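Local coordinates for protein glutamine--tRNA ligase (Saccharomyces cerevisiae, PDB 3TL4) that catalyses the ATP-dependent attachment of glutamine to tRNA(Gln), this chain being its appended N-terminal tRNA-binding domain, at residues Q9-V14 with K36-T41; A59-G64 with Q87-F92. One frame throughout, in Å; residues are numbered along the deposited sequence.

Contact 1: Q9-V14 with K36-T41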
loop_
_atom_site.group_PDB
_atom_site.type_symbol
_atom_site.label_atom_id
_atom_site.label_comp_id
_atom_site.label_asym_id
_atom_site.label_seq_id
_atom_site.Cartn_x
_atom_site.Cartn_y
_atom_site.Cartn_z
ATOM N N GLN A 9 6.416 25.673 8.991
ATOM C CA GLN A 9 7.070 25.397 10.263
ATOM C C GLN A 9 6.747 23.984 10.770
ATOM O O GLN A 9 7.648 23.224 11.118
ATOM C CB GLN A 9 6.676 26.452 11.297
ATOM C CG GLN A 9 7.813 26.885 12.218
ATOM C CD GLN A 9 7.449 28.099 13.066
ATOM O OE1 GLN A 9 7.027 27.965 14.217
ATOM N NE2 GLN A 9 7.614 29.292 12.495
ATOM N N LEU A 10 5.466 23.628 10.790
ATOM C CA LEU A 10 5.040 22.323 11.303
ATOM C C LEU A 10 5.619 21.162 10.501
ATOM O O LEU A 10 6.118 20.196 11.068
ATOM C CB LEU A 10 3.516 22.227 11.315
ATOM C CG LEU A 10 2.924 20.874 11.709
ATOM C CD1 LEU A 10 3.326 20.505 13.131
ATOM C CD2 LEU A 10 1.404 20.889 11.561
ATOM N N PHE A 11 5.550 21.273 9.180
ATOM C CA PHE A 11 5.961 20.203 8.275
ATOM C C PHE A 11 7.439 19.881 8.375
ATOM O O PHE A 11 7.830 18.713 8.348
ATOM C CB PHE A 11 5.622 20.565 6.826
ATOM C CG PHE A 11 4.147 20.699 6.566
ATOM C CD1 PHE A 11 3.219 20.251 7.494
ATOM C CD2 PHE A 11 3.686 21.267 5.394
ATOM C CE1 PHE A 11 1.854 20.368 7.252
ATOM C CE2 PHE A 11 2.324 21.389 5.149
ATOM C CZ PHE A 11 1.409 20.938 6.078
ATOM N N SER A 12 8.268 20.913 8.471
ATOM C CA SER A 12 9.699 20.686 8.577
ATOM C C SER A 12 10.061 20.238 9.988
ATOM O O SER A 12 11.078 19.579 10.190
ATOM C CB SER A 12 10.482 21.932 8.184
ATOM O OG SER A 12 10.139 23.010 9.032
ATOM N N GLN A 13 9.220 20.588 10.957
ATOM C CA GLN A 13 9.418 20.140 12.334
ATOM C C GLN A 13 9.139 18.654 12.506
ATOM O O GLN A 13 9.787 17.990 13.317
ATOM C CB GLN A 13 8.568 20.953 13.303
ATOM C CG GLN A 13 9.151 22.324 13.581
ATOM C CD GLN A 13 8.134 23.295 14.139
ATOM O OE1 GLN A 13 6.945 22.977 14.245
ATOM N NE2 GLN A 13 8.595 24.490 14.499
ATOM N N VAL A 14 8.177 18.131 11.749
ATOM C CA VAL A 14 7.921 16.693 11.763
ATOM C C VAL A 14 8.929 15.965 10.855
ATOM O O VAL A 14 8.976 14.734 10.801
ATOM C CB VAL A 14 6.444 16.353 11.436
ATOM C CG1 VAL A 14 5.507 17.272 12.226
ATOM C CG2 VAL A 14 6.160 16.456 9.965
ATOM N N LYS A 36 -3.976 19.548 9.670
ATOM C CA LYS A 36 -4.968 19.088 10.642
ATOM C C LYS A 36 -4.740 17.631 11.043
ATOM O O LYS A 36 -4.919 17.275 12.204
ATOM C CB LYS A 36 -6.405 19.297 10.146
ATOM C CG LYS A 36 -7.108 18.023 9.659
ATOM C CD LYS A 36 -8.573 18.263 9.249
ATOM C CE LYS A 36 -9.176 17.066 8.476
ATOM N NZ LYS A 36 -9.687 15.968 9.352
ATOM N N LEU A 37 -4.348 16.793 10.087
ATOM C CA LEU A 37 -4.041 15.396 10.378
ATOM C C LEU A 37 -2.844 15.267 11.330
ATOM O O LEU A 37 -2.920 14.563 12.339
ATOM C CB LEU A 37 -3.802 14.599 9.088
ATOM C CG LEU A 37 -4.993 14.474 8.127
ATOM C CD1 LEU A 37 -4.567 13.938 6.760
ATOM C CD2 LEU A 37 -6.137 13.638 8.715
ATOM N N ILE A 38 -1.744 15.946 11.016
ATOM C CA ILE A 38 -0.597 15.983 11.925
ATOM C C ILE A 38 -0.944 16.491 13.347
ATOM O O ILE A 38 -0.379 16.028 14.336
ATOM C CB ILE A 38 0.551 16.827 11.349
ATOM C CG1 ILE A 38 1.171 16.126 10.140
ATOM C CG2 ILE A 38 1.613 17.080 12.408
ATOM C CD1 ILE A 38 2.288 16.899 9.492
ATOM N N LYS A 39 -1.866 17.441 13.449
ATOM C CA LYS A 39 -2.199 18.036 14.746
ATOM C C LYS A 39 -3.061 17.139 15.643
ATOM O O LYS A 39 -3.178 17.395 16.835
ATOM C CB LYS A 39 -2.880 19.398 14.566
ATOM C CG LYS A 39 -1.955 20.519 14.128
ATOM C CD LYS A 39 -1.002 20.927 15.241
ATOM C CE LYS A 39 -0.381 22.295 14.942
ATOM N NZ LYS A 39 0.551 22.782 15.999
ATOM N N GLU A 40 -3.667 16.096 15.076
ATOM C CA GLU A 40 -4.444 15.154 15.878
ATOM C C GLU A 40 -3.650 13.879 16.205
ATOM O O GLU A 40 -4.209 12.789 16.334
ATOM C CB GLU A 40 -5.821 14.857 15.246
ATOM C CG GLU A 40 -5.829 14.352 13.801
ATOM C CD GLU A 40 -7.249 14.252 13.225
ATOM O OE1 GLU A 40 -8.218 14.482 13.983
ATOM O OE2 GLU A 40 -7.401 13.948 12.017
ATOM N N THR A 41 -2.335 14.042 16.320
ATOM C CA THR A 41 -1.443 12.998 16.799
ATOM C C THR A 41 -0.788 13.553 18.055
ATOM O O THR A 41 -0.681 14.772 18.212
ATOM C CB THR A 41 -0.300 12.689 15.799
ATOM O OG1 THR A 41 0.467 13.872 15.570
ATOM C CG2 THR A 41 -0.830 12.172 14.472
#

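Contact 2: A59-G64 with Q87-F92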
loop_
_atom_site.group_PDB
_atom_site.type_symbol
_atom_site.label_atom_id
_atom_site.label_comp_id
_atom_site.label_asym_id
_atom_site.label_seq_id
_atom_site.Cartn_x
_atom_site.Cartn_y
_atom_site.Cartn_z
ATOM N N ALA A 59 -3.503 12.758 3.348
ATOM C CA ALA A 59 -3.849 14.148 3.100
ATOM C C ALA A 59 -4.217 14.319 1.639
ATOM O O ALA A 59 -5.102 15.109 1.302
ATOM C CB ALA A 59 -2.699 15.058 3.462
ATOM N N SER A 60 -3.540 13.572 0.767
ATOM C CA SER A 60 -3.777 13.718 -0.666
ATOM C C SER A 60 -5.136 13.107 -1.056
ATOM O O SER A 60 -5.731 13.497 -2.067
ATOM C CB SER A 60 -2.613 13.138 -1.481
ATOM O OG SER A 60 -2.740 11.740 -1.649
ATOM N N PHE A 61 -5.629 12.175 -0.233
ATOM C CA PHE A 61 -6.954 11.580 -0.417
ATOM C C PHE A 61 -8.054 12.508 0.111
ATOM O O PHE A 61 -9.096 12.670 -0.513
ATOM C CB PHE A 61 -7.047 10.268 0.348
ATOM C CG PHE A 61 -6.112 9.213 -0.131
ATOM C CD1 PHE A 61 -5.841 9.066 -1.478
ATOM C CD2 PHE A 61 -5.508 8.363 0.770
ATOM C CE1 PHE A 61 -4.983 8.090 -1.907
ATOM C CE2 PHE A 61 -4.654 7.377 0.350
ATOM C CZ PHE A 61 -4.385 7.238 -0.990
ATOM N N VAL A 62 -7.811 13.096 1.278
ATOM C CA VAL A 62 -8.765 13.992 1.923
ATOM C C VAL A 62 -8.893 15.313 1.163
ATOM O O VAL A 62 -9.991 15.849 1.033
ATOM C CB VAL A 62 -8.348 14.274 3.379
ATOM C CG1 VAL A 62 -9.239 15.332 3.999
ATOM C CG2 VAL A 62 -8.384 12.994 4.193
ATOM N N LYS A 63 -7.754 15.814 0.677
ATOM C CA LYS A 63 -7.626 17.009 -0.183
ATOM C C LYS A 63 -8.545 18.186 0.140
ATOM O O LYS A 63 -9.348 18.627 -0.693
ATOM C CB LYS A 63 -7.654 16.646 -1.688
ATOM C CG LYS A 63 -8.891 15.875 -2.141
ATOM C CD LYS A 63 -8.700 15.215 -3.514
ATOM C CE LYS A 63 -9.853 14.244 -3.835
ATOM N NZ LYS A 63 -10.890 14.791 -4.765
ATOM N N GLY A 64 -8.400 18.692 1.360
ATOM C CA GLY A 64 -9.092 19.887 1.793
ATOM C C GLY A 64 -10.460 19.647 2.392
ATOM O O GLY A 64 -11.019 20.535 3.027
ATOM N N GLN A 87 -2.994 0.108 2.181
ATOM C CA GLN A 87 -3.808 0.011 3.402
ATOM C C GLN A 87 -4.427 1.350 3.749
ATOM O O GLN A 87 -5.557 1.413 4.243
ATOM C CB GLN A 87 -2.982 -0.465 4.597
ATOM C CG GLN A 87 -2.558 -1.927 4.539
ATOM C CD GLN A 87 -1.913 -2.377 5.831
ATOM O OE1 GLN A 87 -0.724 -2.172 6.047
ATOM N NE2 GLN A 87 -2.699 -2.992 6.699
ATOM N N VAL A 88 -3.683 2.421 3.501
ATOM C CA VAL A 88 -4.192 3.756 3.800
ATOM C C VAL A 88 -5.340 4.122 2.861
ATOM O O VAL A 88 -6.328 4.726 3.279
ATOM C CB VAL A 88 -3.092 4.823 3.754
ATOM C CG1 VAL A 88 -3.683 6.206 4.015
ATOM C CG2 VAL A 88 -2.021 4.498 4.781
ATOM N N ASP A 89 -5.209 3.754 1.595
ATOM C CA ASP A 89 -6.282 3.991 0.635
ATOM C C ASP A 89 -7.545 3.207 1.027
ATOM O O ASP A 89 -8.650 3.748 1.016
ATOM C CB ASP A 89 -5.829 3.655 -0.796
ATOM C CG ASP A 89 -6.926 3.897 -1.832
ATOM O OD1 ASP A 89 -7.155 5.065 -2.215
ATOM O OD2 ASP A 89 -7.561 2.913 -2.264
ATOM N N ALA A 90 -7.376 1.936 1.381
ATOM C CA ALA A 90 -8.486 1.132 1.894
ATOM C C ALA A 90 -9.126 1.715 3.166
ATOM O O ALA A 90 -10.335 1.794 3.275
ATOM C CB ALA A 90 -8.035 -0.304 2.145
ATOM N N ALA A 91 -8.308 2.088 4.140
ATOM C CA ALA A 91 -8.826 2.646 5.377
ATOM C C ALA A 91 -9.590 3.943 5.088
ATOM O O ALA A 91 -10.643 4.194 5.660
ATOM C CB ALA A 91 -7.695 2.888 6.360
ATOM N N PHE A 92 -9.048 4.766 4.199
ATOM C CA PHE A 92 -9.730 5.977 3.757
ATOM C C PHE A 92 -11.078 5.670 3.102
ATOM O O PHE A 92 -12.090 6.272 3.425
ATOM C CB PHE A 92 -8.855 6.785 2.796
ATOM C CG PHE A 92 -9.580 7.920 2.146
ATOM C CD1 PHE A 92 -9.835 9.089 2.846
ATOM C CD2 PHE A 92 -10.028 7.815 0.844
ATOM C CE1 PHE A 92 -10.529 10.132 2.262
ATOM C CE2 PHE A 92 -10.707 8.859 0.248
ATOM C CZ PHE A 92 -10.959 10.019 0.962
#

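Contact 1: Q9-V14 with K36-T41
Leu10 opens the contact between helix 4-13 and the end of helix 28-39, and Ile38 is its main partner. The two side chains lie alongside each other, pointing opposite ways. Leu10 CG lies anti to the backbone N (chi1 175°), and both methyls beyond it reach Ile38 CG2, with CD1 at 3.9 Å from Ile38 CG2. Leu10 CD2 also meets the aliphatic part of Lys39, 4.1 Å from Lys39 CE. The Lys39 chain bends at chi2 (-71°), and its far end comes closer to helix 4-13 than its CB direction suggests. This lysine lies at the exposed margin of the contact.

Phe11 follows. Its CB points away from the other helix, yet the ring comes back: Phe11 CD1 lies 4.0 Å from Ile38 CD1. The methyl approaches the ring obliquely.

Val14, four residues on from Leu10, meets Ile38 tip to tip. Its CG1 is 3.9 Å from Ile38 CG2, and its CG2 is 3.9 Å from Ile38 CD1. Ile38 thus inserts two methyls among three residues. CG2 faces Leu10 and Val14, while CD1 faces Phe11 and Val14. No hydrogen bond crosses between the segments; the contact is made by carbon atoms, including CE of Lys39. At the end of the second helix, Thr41 OG1 donates to Ile38 O over 2.6 Å, tilted 23° from the carbonyl plane. This bond ties Thr41 back to the carbonyl of Ile38.

Within the all-helical RNA-binding region, Phe11 also packs on Ser31 and Leu34 of helix 28-39. Arg52 of helix 49-62 hydrogen-bonds Val14 O. Leu37 packs on helices 49-62 and 70-78, so helix 28-39 contacts those helices as well as helix 4-13.

Contact 2: A59-G64 with Q87-F92
This is an aromatic helix-helix contact inside the all-helical, non-specific RNA-binding region of the synthetase. It joins the end of helix 49-62 to helix 85-98, chiefly through Phe61 and Phe92. Phe61 points toward the second helix and its ring lies against the turn that carries Val88 and Asp89. Val88 CG1 meets the ring at its edge, in plane, 4.0 Å from Phe61 CE2. Asp89 comes over one face instead. Its OD1 lies 3.7 Å from Phe61 CZ, and its side chain crosses that of Phe61 at about a right angle. The carboxylate and ring planes are 68° apart. The other carboxylate oxygen, OD2, forms a salt bridge with Lys93, which may help to offset the charge held near the ring.

The ring planes of Phe61 and Phe92 are near parallel, at 28°, but offset so far that one ring hardly covers the other. The centroids of the Phe61 and Phe92 rings are 5.5 Å apart, and the rings are too far offset for much face-to-face overlap. Val62 adds a flank, with CG2 placed 4.1 Å from Phe92 CE1 and set obliquely to the ring. No hydrogen bond spans the segments.

Val88 and Phe92 also touch Leu58, one turn before Val62, and Val88 reaches Ile77 of helix 70-78. Helix 49-62 ends here: Lys63 leaves helical geometry with positive phi, and Gly64 N is hydrogen-bonded to Ser33 OG of helix 28-39.

Phe92 takes its closest side-chain partner over its face rather than from the other ring. Phe61 CB stands 3.7 Å above the centroid of the Phe92 ring, 2° off the normal, in a CH-pi contact.

Overall arrangement
Contact 1 and contact 2 have centres about 16 Å apart, on the same side of the chain's centre, and both lie in the same all-helical part of the tRNA-binding domain. They come in series: 9-14 with 36-41 closes before 59-64 with 87-92 opens. Helix 28-39 and helix 49-62 follow each other in the chain and link the two. There Leu37 CD1 packs 3.7 Å from Ala59 CA, joining the second segment of contact 1 to the first of contact 2. Contact 1 lies farther from the chain's centre, its own centre at about 22 Å against 11 Å. Together they connect helices 4-13 and 85-98 through helices 28-39 and 49-62, which touch each other.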